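Local coordinates for lipoprotein (Clostridium difficile, PDB 4OTE), which probably binds methionine as the membrane-anchored lipoprotein component of an uptake system, at residues T12-G17 with Y175-G180; G16-E21 with E230-G235; D40-P45 with N57-E62; A78-Y83 with V215-L220. All coordinates share one frame; numbering follows the deposited sequence.

In the fold
Interactions 1 and 2 start from the same helix, 13-22, their centres about 10 Å apart, and run to different partners: residues 175-180 in the lobe of the five-stranded sheet and the last helix, 223-233. Interaction 3, made early in the chain, and interaction 4 both reach the larger mixed sheet, through strands 56-58 and 60-61 and strand 76-84; their centres lie about 15 Å apart. Helix 211-220 of interaction 4 directly precedes helix 223-233 of interaction 2. Interactions 2, 3 and 4 thus build one lobe from N-terminal and C-terminal parts of the chain. Interaction 3 lines the selenomethionine pocket, and interaction 1 joins the two lobes, the Val-14 side chain about 8 Å from the ligand.

Interaction 1: T12-G17 with Y175-G180; sequences TLVPGG and YAVPAG
Val-14 places both of its methyl groups against the Val-177/Pro-178 corner. Its CG1 rests 3.8 Å from Val-177 CB, while CG2 lies 4.0 Å from Pro-178 CG and is also 4.0 Å from Val-177 CG1. The two valine side chains meet at roughly a right angle, so the fork of Val-14 faces the branch point of Val-177 and the rim of the proline ring beside it. With CG1 trans to the amide nitrogen (chi1 175°), CG2 is turned to the Pro-178 side. The interface is small and wholly apolar, and Pro-178 is exposed.

The second shell holds the valine in place from the backbone. A wide pi-type turn, closed by Gly-17 N to Thr-12 O at 2.9 Å, begins helix 13-22, and a cis peptide bond joins Val-14 to Pro-15. The carbonyl O of Val-14 is hydrogen-bonded to OG1 of Thr-174, a residue of the selenomethionine pocket, and Tyr-233 packs on the valine side chain. Across the contact, a type I turn runs from Val-177 to Gly-180, which has positive phi and is the C-prime residue of a Schellman motif. Touching of the two lobes beside an enclosed ligand is consistent with the closed state of a periplasmic-type binding protein.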
loop_
_atom_site.group_PDB
_atom_site.type_symbol
_atom_site.label_atom_id
_atom_site.label_comp_id
_atom_site.label_asym_id
_atom_site.label_seq_id
_atom_site.Cartn_x
_atom_site.Cartn_y
_atom_site.Cartn_z
ATOM N N THR A 12 -4.356 2.975 -8.465
ATOM C CA THR A 12 -2.984 3.456 -8.568
ATOM C C THR A 12 -2.253 2.535 -9.542
ATOM O O THR A 12 -2.564 1.345 -9.622
ATOM C CB THR A 12 -2.295 3.448 -7.199
ATOM O OG1 THR A 12 -2.592 2.218 -6.527
ATOM C CG2 THR A 12 -2.794 4.604 -6.356
ATOM N N LEU A 13 -1.306 3.081 -10.299
ATOM C CA LEU A 13 -0.635 2.296 -11.336
ATOM C C LEU A 13 -0.015 1.018 -10.777
ATOM O O LEU A 13 -0.235 -0.069 -11.315
ATOM C CB LEU A 13 0.441 3.120 -12.038
ATOM C CG LEU A 13 1.136 2.444 -13.229
ATOM C CD1 LEU A 13 0.136 1.975 -14.279
ATOM C CD2 LEU A 13 2.162 3.385 -13.847
ATOM N N VAL A 14 0.747 1.153 -9.695
ATOM C CA VAL A 14 1.482 0.027 -9.128
ATOM C C VAL A 14 0.905 -0.365 -7.768
ATOM O O VAL A 14 0.801 0.479 -6.881
ATOM C CB VAL A 14 2.975 0.369 -8.968
ATOM C CG1 VAL A 14 3.717 -0.763 -8.263
ATOM C CG2 VAL A 14 3.594 0.665 -10.326
ATOM N N PRO A 15 0.529 -1.646 -7.593
ATOM C CA PRO A 15 0.517 -2.740 -8.571
ATOM C C PRO A 15 -0.832 -2.962 -9.264
ATOM O O PRO A 15 -0.895 -3.672 -10.263
ATOM C CB PRO A 15 0.866 -3.965 -7.718
ATOM C CG PRO A 15 0.421 -3.625 -6.338
ATOM C CD PRO A 15 0.205 -2.136 -6.241
ATOM N N GLY A 16 -1.895 -2.363 -8.738
ATOM C CA GLY A 16 -3.255 -2.678 -9.173
ATOM C C GLY A 16 -3.599 -2.275 -10.594
ATOM O O GLY A 16 -4.277 -3.023 -11.309
ATOM N N GLY A 17 -3.146 -1.093 -11.005
ATOM C CA GLY A 17 -3.436 -0.579 -12.343
ATOM C C GLY A 17 -2.885 -1.476 -13.437
ATOM O O GLY A 17 -3.613 -1.885 -14.341
ATOM N N TYR A 175 4.304 4.019 -4.366
ATOM C CA TYR A 175 5.105 5.219 -4.639
ATOM C C TYR A 175 6.539 4.900 -5.066
ATOM O O TYR A 175 7.109 5.605 -5.900
ATOM C CB TYR A 175 5.113 6.136 -3.416
ATOM C CG TYR A 175 3.814 6.874 -3.250
ATOM C CD1 TYR A 175 3.684 8.191 -3.683
ATOM C CD2 TYR A 175 2.704 6.253 -2.688
ATOM C CE1 TYR A 175 2.488 8.876 -3.544
ATOM C CE2 TYR A 175 1.502 6.929 -2.550
ATOM C CZ TYR A 175 1.401 8.241 -2.978
ATOM O OH TYR A 175 0.212 8.920 -2.843
ATOM N N ALA A 176 7.112 3.839 -4.506
ATOM C CA ALA A 176 8.511 3.492 -4.754
ATOM C C ALA A 176 8.792 3.131 -6.213
ATOM O O ALA A 176 9.746 3.641 -6.813
ATOM C CB ALA A 176 8.941 2.348 -3.842
ATOM N N VAL A 177 7.962 2.254 -6.778
ATOM C CA VAL A 177 8.230 1.704 -8.108
ATOM C C VAL A 177 8.176 2.774 -9.212
ATOM O O VAL A 177 9.091 2.847 -10.030
ATOM C CB VAL A 177 7.317 0.506 -8.441
ATOM C CG1 VAL A 177 7.488 0.080 -9.894
ATOM C CG2 VAL A 177 7.627 -0.662 -7.520
ATOM N N PRO A 178 7.116 3.604 -9.241
ATOM C CA PRO A 178 7.092 4.669 -10.252
ATOM C C PRO A 178 8.199 5.707 -10.072
ATOM O O PRO A 178 8.592 6.353 -11.039
ATOM C CB PRO A 178 5.714 5.313 -10.057
ATOM C CG PRO A 178 4.896 4.274 -9.374
ATOM C CD PRO A 178 5.855 3.549 -8.483
ATOM N N ALA A 179 8.697 5.861 -8.847
ATOM C CA ALA A 179 9.822 6.758 -8.572
ATOM C C ALA A 179 11.176 6.163 -8.981
ATOM O O ALA A 179 12.208 6.808 -8.813
ATOM C CB ALA A 179 9.843 7.131 -7.095
ATOM N N GLY A 180 11.175 4.934 -9.497
ATOM C CA GLY A 180 12.396 4.282 -9.965
ATOM C C GLY A 180 13.253 3.671 -8.869
ATOM O O GLY A 180 14.422 3.370 -9.097
#

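Interaction 2: G16-E21 with E230-G235. With ZN (zinc ion), chain G; ZN (zinc ion), chain H.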
loop_
_atom_site.group_PDB
_atom_site.type_symbol
_atom_site.label_atom_id
_atom_site.label_comp_id
_atom_site.label_asym_id
_atom_site.label_seq_id
_atom_site.Cartn_x
_atom_site.Cartn_y
_atom_site.Cartn_z
ATOM N N GLY A 16 -1.895 -2.363 -8.738
ATOM C CA GLY A 16 -3.255 -2.678 -9.173
ATOM C C GLY A 16 -3.599 -2.275 -10.594
ATOM O O GLY A 16 -4.277 -3.023 -11.309
ATOM N N GLY A 17 -3.146 -1.093 -11.005
ATOM C CA GLY A 17 -3.436 -0.579 -12.343
ATOM C C GLY A 17 -2.885 -1.476 -13.437
ATOM O O GLY A 17 -3.613 -1.885 -14.341
ATOM N N GLU A 18 -1.599 -1.798 -13.335
ATOM C CA GLU A 18 -0.918 -2.616 -14.335
ATOM C C GLU A 18 -1.401 -4.071 -14.294
ATOM O O GLU A 18 -1.462 -4.722 -15.334
ATOM C CB GLU A 18 0.606 -2.509 -14.156
ATOM C CG GLU A 18 1.471 -3.478 -14.960
ATOM C CD GLU A 18 1.241 -3.444 -16.465
ATOM O OE1 GLU A 18 0.629 -2.487 -16.981
ATOM O OE2 GLU A 18 1.690 -4.393 -17.148
ATOM N N LEU A 19 -1.764 -4.563 -13.107
ATOM C CA LEU A 19 -2.373 -5.891 -12.980
ATOM C C LEU A 19 -3.711 -5.939 -13.725
ATOM O O LEU A 19 -3.944 -6.840 -14.531
ATOM C CB LEU A 19 -2.563 -6.271 -11.510
ATOM C CG LEU A 19 -3.382 -7.531 -11.204
ATOM C CD1 LEU A 19 -2.794 -8.757 -11.893
ATOM C CD2 LEU A 19 -3.485 -7.758 -9.701
ATOM N N LEU A 20 -4.578 -4.962 -13.463
ATOM C CA LEU A 20 -5.860 -4.869 -14.161
ATOM C C LEU A 20 -5.682 -4.786 -15.682
ATOM O O LEU A 20 -6.410 -5.447 -16.423
ATOM C CB LEU A 20 -6.670 -3.667 -13.662
ATOM C CG LEU A 20 -7.296 -3.794 -12.270
ATOM C CD1 LEU A 20 -7.709 -2.431 -11.737
ATOM C CD2 LEU A 20 -8.477 -4.751 -12.281
ATOM N N GLU A 21 -4.714 -3.990 -16.139
ATOM C CA GLU A 21 -4.460 -3.826 -17.574
ATOM C C GLU A 21 -4.119 -5.162 -18.224
ATOM O O GLU A 21 -4.617 -5.473 -19.304
ATOM C CB GLU A 21 -3.316 -2.834 -17.838
ATOM C CG GLU A 21 -3.629 -1.371 -17.543
ATOM C CD GLU A 21 -4.568 -0.717 -18.543
ATOM O OE1 GLU A 21 -4.994 -1.381 -19.512
ATOM O OE2 GLU A 21 -4.877 0.486 -18.370
ATOM N N GLU A 230 3.677 -12.301 -9.481
ATOM C CA GLU A 230 4.974 -12.905 -9.202
ATOM C C GLU A 230 6.025 -12.544 -10.247
ATOM O O GLU A 230 7.165 -12.260 -9.893
ATOM C CB GLU A 230 4.847 -14.421 -9.066
ATOM C CG GLU A 230 4.130 -14.836 -7.792
ATOM C CD GLU A 230 4.160 -16.331 -7.568
ATOM O OE1 GLU A 230 3.381 -17.054 -8.221
ATOM O OE2 GLU A 230 4.962 -16.779 -6.725
ATOM N N GLU A 231 5.641 -12.528 -11.522
ATOM C CA GLU A 231 6.596 -12.224 -12.589
ATOM C C GLU A 231 7.021 -10.746 -12.590
ATOM O O GLU A 231 8.181 -10.444 -12.848
ATOM C CB GLU A 231 6.071 -12.672 -13.968
ATOM C CG GLU A 231 5.335 -11.621 -14.793
ATOM C CD GLU A 231 4.689 -12.195 -16.052
ATOM O OE1 GLU A 231 4.583 -13.436 -16.169
ATOM O OE2 GLU A 231 4.281 -11.405 -16.932
ATOM N N LYS A 232 6.098 -9.836 -12.285
ATOM C CA LYS A 232 6.402 -8.400 -12.315
ATOM C C LYS A 232 7.063 -7.872 -11.040
ATOM O O LYS A 232 7.927 -7.001 -11.107
ATOM C CB LYS A 232 5.142 -7.587 -12.601
ATOM C CG LYS A 232 4.592 -7.779 -14.004
ATOM C CD LYS A 232 3.308 -6.985 -14.192
ATOM C CE LYS A 232 2.786 -7.087 -15.613
ATOM N NZ LYS A 232 3.514 -6.181 -16.542
ATOM N N TYR A 233 6.662 -8.387 -9.884
ATOM C CA TYR A 233 7.099 -7.814 -8.613
ATOM C C TYR A 233 8.057 -8.693 -7.810
ATOM O O TYR A 233 8.737 -8.198 -6.916
ATOM C CB TYR A 233 5.880 -7.398 -7.794
ATOM C CG TYR A 233 5.074 -6.365 -8.536
ATOM C CD1 TYR A 233 5.595 -5.099 -8.771
ATOM C CD2 TYR A 233 3.816 -6.663 -9.050
ATOM C CE1 TYR A 233 4.881 -4.148 -9.475
ATOM C CE2 TYR A 233 3.090 -5.717 -9.754
ATOM C CZ TYR A 233 3.631 -4.461 -9.964
ATOM O OH TYR A 233 2.928 -3.511 -10.662
ATOM N N LYS A 234 8.131 -9.978 -8.144
ATOM C CA LYS A 234 9.133 -10.873 -7.570
ATOM C C LYS A 234 9.519 -10.489 -6.143
ATOM O O LYS A 234 10.568 -9.882 -5.920
ATOM C CB LYS A 234 10.384 -10.888 -8.454
ATOM N N GLY A 235 8.652 -10.818 -5.188
ATOM C CA GLY A 235 8.984 -10.707 -3.770
ATOM C C GLY A 235 8.447 -9.496 -3.034
ATOM O O GLY A 235 8.214 -9.576 -1.831
HETATM ZN ZN ZN G . 1.193 -4.164 -19.146
HETATM ZN ZN ZN H . -5.861 1.328 -19.930
#
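Glu-18 and Lys-232 form the tight part of this contact, a salt bridge in which NZ approaches OE2 to 2.6 Å. The lysine is extended as far as CE and bends only at its last torsion (chi4 -79°), bringing the ammonium group onto the anti lone pair of OE2, away from OE1. The same oxygen binds a zinc ion at 2.1 Å, on the side of OE1, which itself stands 2.8 Å from the metal; the carboxylate is therefore held unevenly. Glu-22, one turn further along the helix, also binds this zinc, and the lysine side chain touches it as well.

Beneath the salt bridge the packing is looser. The hydroxyl OH of Tyr-233 comes no nearer than 4.3 Å to Glu-18 CB, and the same hydroxyl rests on Pro-15, at the start of helix 13-22. CB of Lys-232 covers one face of the ring toward its rim, while Leu-19 packs on Leu-228 and Ile-229 to join the two helices on the inner side. Outward, the contact lies at the protein surface, and Glu-18 and Lys-232 both remain partly exposed there. Elsewhere on helix 13-22, Glu-21 OE2 binds a different zinc ion at 2.0 Å. Sharing OE2 between a metal and an ammonium group probably keeps Glu-18 ionised, and the lysine would offset part of the negative charge that the glutamates gather around the zinc.

Interaction 3: D40-P45 with N57-E62; sequences DDYILP and NLFQHE. With ZN (zinc ion), chain F; MSE (selenomethionine), chain C; ACT (acetate ion), chain R; ACT (acetate ion), chain S.
Phe-59 packs against Pro-45 with one ring face and meets Tyr-42 obliquely. Pro-45 makes a CH-pi contact, its CB 3.9 Å from the ring centroid and 28° off the normal; CB of the neighbouring Gln-60 sits over the opposite face. The rim carbon CE2 reaches 3.3 Å from Tyr-42 O, a carbonyl that accepts a hydrogen bond from the hydroxyl of Tyr-64, and CD2 lies 3.7 Å from Tyr-42 CD1. CG of Phe-59 stands between its own backbone N and carbonyl carbon (chi1 79°), which swings the ring toward helix 44-51. There, Asn-57 ND2 adds a weak hydrogen bond of 3.2 Å to Pro-45 O, its stronger partner being Asn-46.

Tyr-42 carries the contact into the ligand site. The selenomethionine methyl CE sits 3.4 Å above the centre of its ring and 3.7 Å from Phe-59 CD2, and the tyrosine hydroxyl is hydrogen-bonded to Asp-172 OD2. Before the helix, Asp-41 OD1 caps the backbone N atoms of Ile-43 and Leu-44, leaving OD2 to share a zinc ion with Asp-40. The aromatic pair, with Gln-60 and with His-61 lying against the selenium, forms part of the side-chain end of the selenomethionine pocket, consistent with a methionine-binding member of the NlpA family.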
loop_
_atom_site.group_PDB
_atom_site.type_symbol
_atom_site.label_atom_id
_atom_site.label_comp_id
_atom_site.label_asym_id
_atom_site.label_seq_id
_atom_site.Cartn_x
_atom_site.Cartn_y
_atom_site.Cartn_z
ATOM N N ASP A 40 -3.389 8.942 -8.538
ATOM C CA ASP A 40 -2.008 9.101 -8.051
ATOM C C ASP A 40 -1.931 9.344 -6.541
ATOM O O ASP A 40 -0.857 9.631 -6.004
ATOM C CB ASP A 40 -1.295 10.220 -8.820
ATOM C CG ASP A 40 -1.998 11.568 -8.702
ATOM O OD1 ASP A 40 -2.609 11.842 -7.652
ATOM O OD2 ASP A 40 -1.930 12.361 -9.664
ATOM N N ASP A 41 -3.068 9.210 -5.860
ATOM C CA ASP A 41 -3.136 9.445 -4.427
ATOM C C ASP A 41 -4.160 8.518 -3.775
ATOM O O ASP A 41 -4.956 7.872 -4.466
ATOM C CB ASP A 41 -3.480 10.915 -4.159
ATOM C CG ASP A 41 -4.887 11.271 -4.589
ATOM O OD1 ASP A 41 -5.831 10.950 -3.837
ATOM O OD2 ASP A 41 -5.049 11.870 -5.674
ATOM N N TYR A 42 -4.146 8.484 -2.443
ATOM C CA TYR A 42 -4.977 7.567 -1.669
ATOM C C TYR A 42 -6.347 8.133 -1.264
ATOM O O TYR A 42 -7.134 7.433 -0.626
ATOM C CB TYR A 42 -4.229 7.122 -0.402
ATOM C CG TYR A 42 -2.999 6.251 -0.612
ATOM C CD1 TYR A 42 -2.829 5.478 -1.765
ATOM C CD2 TYR A 42 -2.030 6.153 0.384
ATOM C CE1 TYR A 42 -1.716 4.675 -1.931
ATOM C CE2 TYR A 42 -0.918 5.347 0.229
ATOM C CZ TYR A 42 -0.762 4.612 -0.928
ATOM O OH TYR A 42 0.347 3.812 -1.080
ATOM N N ILE A 43 -6.639 9.380 -1.627
ATOM C CA ILE A 43 -7.886 10.024 -1.199
ATOM C C ILE A 43 -8.973 9.930 -2.261
ATOM O O ILE A 43 -10.086 9.494 -1.983
ATOM C CB ILE A 43 -7.672 11.514 -0.867
ATOM C CG1 ILE A 43 -6.534 11.691 0.147
ATOM C CG2 ILE A 43 -8.970 12.139 -0.358
ATOM C CD1 ILE A 43 -6.887 11.293 1.562
ATOM N N LEU A 44 -8.644 10.333 -3.483
ATOM C CA LEU A 44 -9.649 10.478 -4.538
ATOM C C LEU A 44 -10.325 9.177 -5.000
ATOM O O LEU A 44 -11.492 9.213 -5.380
ATOM C CB LEU A 44 -9.060 11.218 -5.749
ATOM C CG LEU A 44 -8.536 12.631 -5.483
ATOM C CD1 LEU A 44 -7.964 13.236 -6.756
ATOM C CD2 LEU A 44 -9.623 13.527 -4.905
ATOM N N PRO A 45 -9.607 8.032 -4.980
ATOM C CA PRO A 45 -10.252 6.811 -5.485
ATOM C C PRO A 45 -11.529 6.422 -4.742
ATOM O O PRO A 45 -12.475 5.949 -5.371
ATOM C CB PRO A 45 -9.178 5.734 -5.291
ATOM C CG PRO A 45 -7.888 6.474 -5.296
ATOM C CD PRO A 45 -8.183 7.803 -4.658
ATOM N N ASN A 57 -12.493 0.111 -6.879
ATOM C CA ASN A 57 -11.106 0.559 -6.917
ATOM C C ASN A 57 -10.146 -0.486 -6.359
ATOM O O ASN A 57 -10.548 -1.378 -5.604
ATOM C CB ASN A 57 -10.925 1.950 -6.271
ATOM C CG ASN A 57 -11.207 1.971 -4.769
ATOM O OD1 ASN A 57 -10.782 1.088 -4.025
ATOM N ND2 ASN A 57 -11.880 3.023 -4.313
ATOM N N LEU A 58 -8.887 -0.387 -6.777
ATOM C CA LEU A 58 -7.843 -1.315 -6.362
ATOM C C LEU A 58 -6.589 -0.545 -5.953
ATOM O O LEU A 58 -5.727 -0.250 -6.785
ATOM C CB LEU A 58 -7.531 -2.297 -7.495
ATOM C CG LEU A 58 -6.521 -3.408 -7.179
ATOM C CD1 LEU A 58 -6.948 -4.215 -5.964
ATOM C CD2 LEU A 58 -6.333 -4.316 -8.382
ATOM N N PHE A 59 -6.502 -0.201 -4.671
ATOM C CA PHE A 59 -5.342 0.542 -4.155
ATOM C C PHE A 59 -5.087 0.384 -2.649
ATOM O O PHE A 59 -3.976 0.649 -2.195
ATOM C CB PHE A 59 -5.474 2.039 -4.492
ATOM C CG PHE A 59 -6.406 2.790 -3.579
ATOM C CD1 PHE A 59 -7.780 2.641 -3.683
ATOM C CD2 PHE A 59 -5.902 3.645 -2.606
ATOM C CE1 PHE A 59 -8.635 3.328 -2.834
ATOM C CE2 PHE A 59 -6.747 4.335 -1.755
ATOM C CZ PHE A 59 -8.117 4.177 -1.869
ATOM N N GLN A 60 -6.096 -0.045 -1.887
ATOM C CA GLN A 60 -6.036 -0.006 -0.425
ATOM C C GLN A 60 -6.222 -1.371 0.233
ATOM O O GLN A 60 -6.654 -2.331 -0.407
ATOM C CB GLN A 60 -7.120 0.937 0.100
ATOM C CG GLN A 60 -8.521 0.347 0.061
ATOM C CD GLN A 60 -9.595 1.410 0.077
ATOM O OE1 GLN A 60 -9.666 2.207 1.010
ATOM N NE2 GLN A 60 -10.440 1.430 -0.956
ATOM N N HIS A 61 -5.897 -1.428 1.525
ATOM C CA HIS A 61 -6.241 -2.567 2.372
ATOM C C HIS A 61 -7.445 -2.207 3.254
ATOM O O HIS A 61 -7.868 -1.045 3.310
ATOM C CB HIS A 61 -5.037 -3.057 3.201
ATOM C CG HIS A 61 -4.246 -1.971 3.865
ATOM N ND1 HIS A 61 -4.786 -1.117 4.801
ATOM C CD2 HIS A 61 -2.937 -1.633 3.762
ATOM C CE1 HIS A 61 -3.854 -0.283 5.228
ATOM N NE2 HIS A 61 -2.722 -0.574 4.612
ATOM N N GLU A 62 -8.008 -3.206 3.923
ATOM C CA GLU A 62 -9.260 -3.020 4.658
ATOM C C GLU A 62 -9.153 -2.036 5.823
ATOM O O GLU A 62 -10.090 -1.270 6.052
ATOM C CB GLU A 62 -9.822 -4.361 5.142
ATOM C CG GLU A 62 -11.185 -4.240 5.812
ATOM C CD GLU A 62 -11.831 -5.579 6.101
ATOM O OE1 GLU A 62 -11.128 -6.614 6.079
ATOM O OE2 GLU A 62 -13.053 -5.595 6.357
HETATM ZN ZN ZN F . -4.239 12.806 -7.139
HETATM N N MSE C 301 -0.021 -0.431 -1.364
HETATM C CA MSE C 301 -0.181 0.260 -0.041
HETATM C C MSE C 301 0.316 -0.644 1.032
HETATM O O MSE C 301 -0.147 -1.782 1.160
HETATM O OXT MSE C 301 1.193 -0.243 1.800
HETATM C CB MSE C 301 -1.628 0.640 0.268
HETATM C CG MSE C 301 -1.736 1.483 1.541
HETATM SE SE MSE C 301 -3.624 1.795 2.019
HETATM C CE MSE C 301 -4.034 3.061 0.582
HETATM C C ACT R . -5.559 12.008 -9.478
HETATM O O ACT R . -5.270 13.064 -8.877
HETATM O OXT ACT R . -5.401 10.898 -8.924
HETATM C CH3 ACT R . -6.094 12.070 -10.884
HETATM C C ACT S . 1.047 -0.601 4.468
HETATM O O ACT S . 2.131 -0.343 3.899
HETATM O OXT ACT S . 0.064 0.170 4.444
HETATM C CH3 ACT S . 0.927 -1.893 5.202
#

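Interaction 4: A78-Y83 with V215-L220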
loop_
_atom_site.group_PDB
_atom_site.type_symbol
_atom_site.label_atom_id
_atom_site.label_comp_id
_atom_site.label_asym_id
_atom_site.label_seq_id
_atom_site.Cartn_x
_atom_site.Cartn_y
_atom_site.Cartn_z
ATOM N N ALA A 78 -14.765 -3.671 1.663
ATOM C CA ALA A 78 -13.587 -4.419 1.207
ATOM C C ALA A 78 -13.981 -5.800 0.669
ATOM O O ALA A 78 -14.813 -6.486 1.262
ATOM C CB ALA A 78 -12.593 -4.571 2.345
ATOM N N GLY A 79 -13.378 -6.198 -0.450
ATOM C CA GLY A 79 -13.600 -7.523 -1.027
ATOM C C GLY A 79 -12.610 -8.545 -0.491
ATOM O O GLY A 79 -12.097 -8.400 0.614
ATOM N N LYS A 80 -12.334 -9.574 -1.285
ATOM C CA LYS A 80 -11.363 -10.613 -0.920
ATOM C C LYS A 80 -9.926 -10.079 -0.905
ATOM O O LYS A 80 -9.567 -9.222 -1.720
ATOM C CB LYS A 80 -11.444 -11.774 -1.913
ATOM C CG LYS A 80 -12.788 -12.488 -1.930
ATOM C CD LYS A 80 -12.843 -13.553 -3.015
ATOM C CE LYS A 80 -14.161 -14.313 -2.967
ATOM N NZ LYS A 80 -14.358 -15.173 -4.167
ATOM N N LYS A 81 -9.110 -10.598 0.013
ATOM C CA LYS A 81 -7.684 -10.257 0.080
ATOM C C LYS A 81 -6.966 -10.722 -1.193
ATOM O O LYS A 81 -7.161 -11.856 -1.628
ATOM C CB LYS A 81 -7.024 -10.932 1.282
ATOM C CG LYS A 81 -7.557 -10.528 2.649
ATOM C CD LYS A 81 -6.759 -11.246 3.729
ATOM C CE LYS A 81 -7.416 -11.201 5.101
ATOM N NZ LYS A 81 -7.881 -9.849 5.507
ATOM N N LEU A 82 -6.136 -9.859 -1.780
ATOM C CA LEU A 82 -5.472 -10.187 -3.052
ATOM C C LEU A 82 -3.966 -10.339 -2.908
ATOM O O LEU A 82 -3.401 -11.363 -3.292
ATOM C CB LEU A 82 -5.786 -9.128 -4.108
ATOM C CG LEU A 82 -7.278 -8.902 -4.357
ATOM C CD1 LEU A 82 -7.474 -7.803 -5.384
ATOM C CD2 LEU A 82 -7.966 -10.187 -4.803
ATOM N N TYR A 83 -3.321 -9.318 -2.358
ATOM C CA TYR A 83 -1.874 -9.319 -2.212
ATOM C C TYR A 83 -1.423 -8.312 -1.164
ATOM O O TYR A 83 -2.090 -7.296 -0.934
ATOM C CB TYR A 83 -1.205 -8.997 -3.553
ATOM C CG TYR A 83 -1.790 -7.785 -4.248
ATOM C CD1 TYR A 83 -1.436 -6.493 -3.862
ATOM C CD2 TYR A 83 -2.696 -7.932 -5.290
ATOM C CE1 TYR A 83 -1.979 -5.383 -4.492
ATOM C CE2 TYR A 83 -3.239 -6.829 -5.930
ATOM C CZ TYR A 83 -2.881 -5.559 -5.531
ATOM O OH TYR A 83 -3.429 -4.466 -6.167
ATOM N N VAL A 215 -17.166 -10.674 -11.439
ATOM C CA VAL A 215 -16.229 -10.890 -12.547
ATOM C C VAL A 215 -14.827 -10.398 -12.182
ATOM O O VAL A 215 -13.842 -11.080 -12.442
ATOM C CB VAL A 215 -16.711 -10.207 -13.853
ATOM C CG1 VAL A 215 -15.566 -10.004 -14.843
ATOM C CG2 VAL A 215 -17.821 -11.025 -14.499
ATOM N N LEU A 216 -14.751 -9.215 -11.584
ATOM C CA LEU A 216 -13.469 -8.618 -11.209
ATOM C C LEU A 216 -12.728 -9.456 -10.180
ATOM O O LEU A 216 -11.526 -9.679 -10.308
ATOM C CB LEU A 216 -13.665 -7.202 -10.663
ATOM C CG LEU A 216 -13.888 -6.086 -11.684
ATOM C CD1 LEU A 216 -14.194 -4.791 -10.947
ATOM C CD2 LEU A 216 -12.676 -5.915 -12.589
ATOM N N GLN A 217 -13.445 -9.922 -9.161
ATOM C CA GLN A 217 -12.814 -10.710 -8.110
ATOM C C GLN A 217 -12.457 -12.115 -8.582
ATOM O O GLN A 217 -11.525 -12.719 -8.054
ATOM C CB GLN A 217 -13.677 -10.736 -6.851
ATOM C CG GLN A 217 -13.764 -9.369 -6.185
ATOM C CD GLN A 217 -14.064 -9.445 -4.707
ATOM O OE1 GLN A 217 -13.200 -9.170 -3.879
ATOM N NE2 GLN A 217 -15.288 -9.823 -4.368
ATOM N N ASP A 218 -13.175 -12.620 -9.584
ATOM C CA ASP A 218 -12.810 -13.882 -10.226
ATOM C C ASP A 218 -11.463 -13.757 -10.930
ATOM O O ASP A 218 -10.545 -14.528 -10.653
ATOM C CB ASP A 218 -13.886 -14.340 -11.226
ATOM C CG ASP A 218 -15.008 -15.123 -10.565
ATOM O OD1 ASP A 218 -14.908 -15.405 -9.349
ATOM O OD2 ASP A 218 -15.989 -15.464 -11.266
ATOM N N VAL A 219 -11.331 -12.770 -11.816
ATOM C CA VAL A 219 -10.091 -12.626 -12.579
ATOM C C VAL A 219 -8.923 -12.204 -11.686
ATOM O O VAL A 219 -7.788 -12.596 -11.943
ATOM C CB VAL A 219 -10.223 -11.668 -13.787
ATOM C CG1 VAL A 219 -11.400 -12.076 -14.666
ATOM C CG2 VAL A 219 -10.353 -10.219 -13.344
ATOM N N LEU A 220 -9.201 -11.435 -10.636
ATOM C CA LEU A 220 -8.137 -10.939 -9.752
ATOM C C LEU A 220 -7.572 -12.004 -8.806
ATOM O O LEU A 220 -6.495 -11.817 -8.245
ATOM C CB LEU A 220 -8.604 -9.719 -8.951
ATOM C CG LEU A 220 -8.506 -8.380 -9.685
ATOM C CD1 LEU A 220 -9.414 -7.345 -9.036
ATOM C CD2 LEU A 220 -7.067 -7.885 -9.720
HETATM O O HOH W 1 -10.532 -8.073 -3.931
HETATM O O HOH W 2 -14.407 -13.993 -6.727
#
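Gln-217 leans out from its helix toward strand 76-84 and meets Lys-80 obliquely. Its CG lies beside the backbone N, opposite the carbonyl carbon (chi1 -68°), and the chain runs extended beyond it, carrying OE1 to the strand backbone. OE1 accepts from Lys-80 N at 2.8 Å (N-H...O 156°), the donor lying in the plane of the amide carbonyl. Gly-79, having no side chain, lets the oxygen settle 3.3 Å from its CA. A water molecule donates both to OE1, at 2.9 Å, and to Lys-80 O, so the one amide oxygen holds both backbone polar atoms of Lys-80, one directly and one through solvent. The extended lysine side chain runs outward past the glutamine, and a second water bridges its NZ to Asp-218 OD1.

Deeper in, Leu-82 and Leu-220 bring their CD1 methyls to 4.2 Å, and Leu-82 CD2 lies 4.1 Å from Leu-220 O. Leu-58 lies against both leucines. Leu-82 and Tyr-83 form a classic beta bulge opposite Asn-199. The axes of segments 78-83 and 215-220 run nearly parallel (8°), with a closest approach of 9.6 Å: helix 211-220 covers a face of the larger sheet, as in the alpha/beta lobes of periplasmic-type binding proteins.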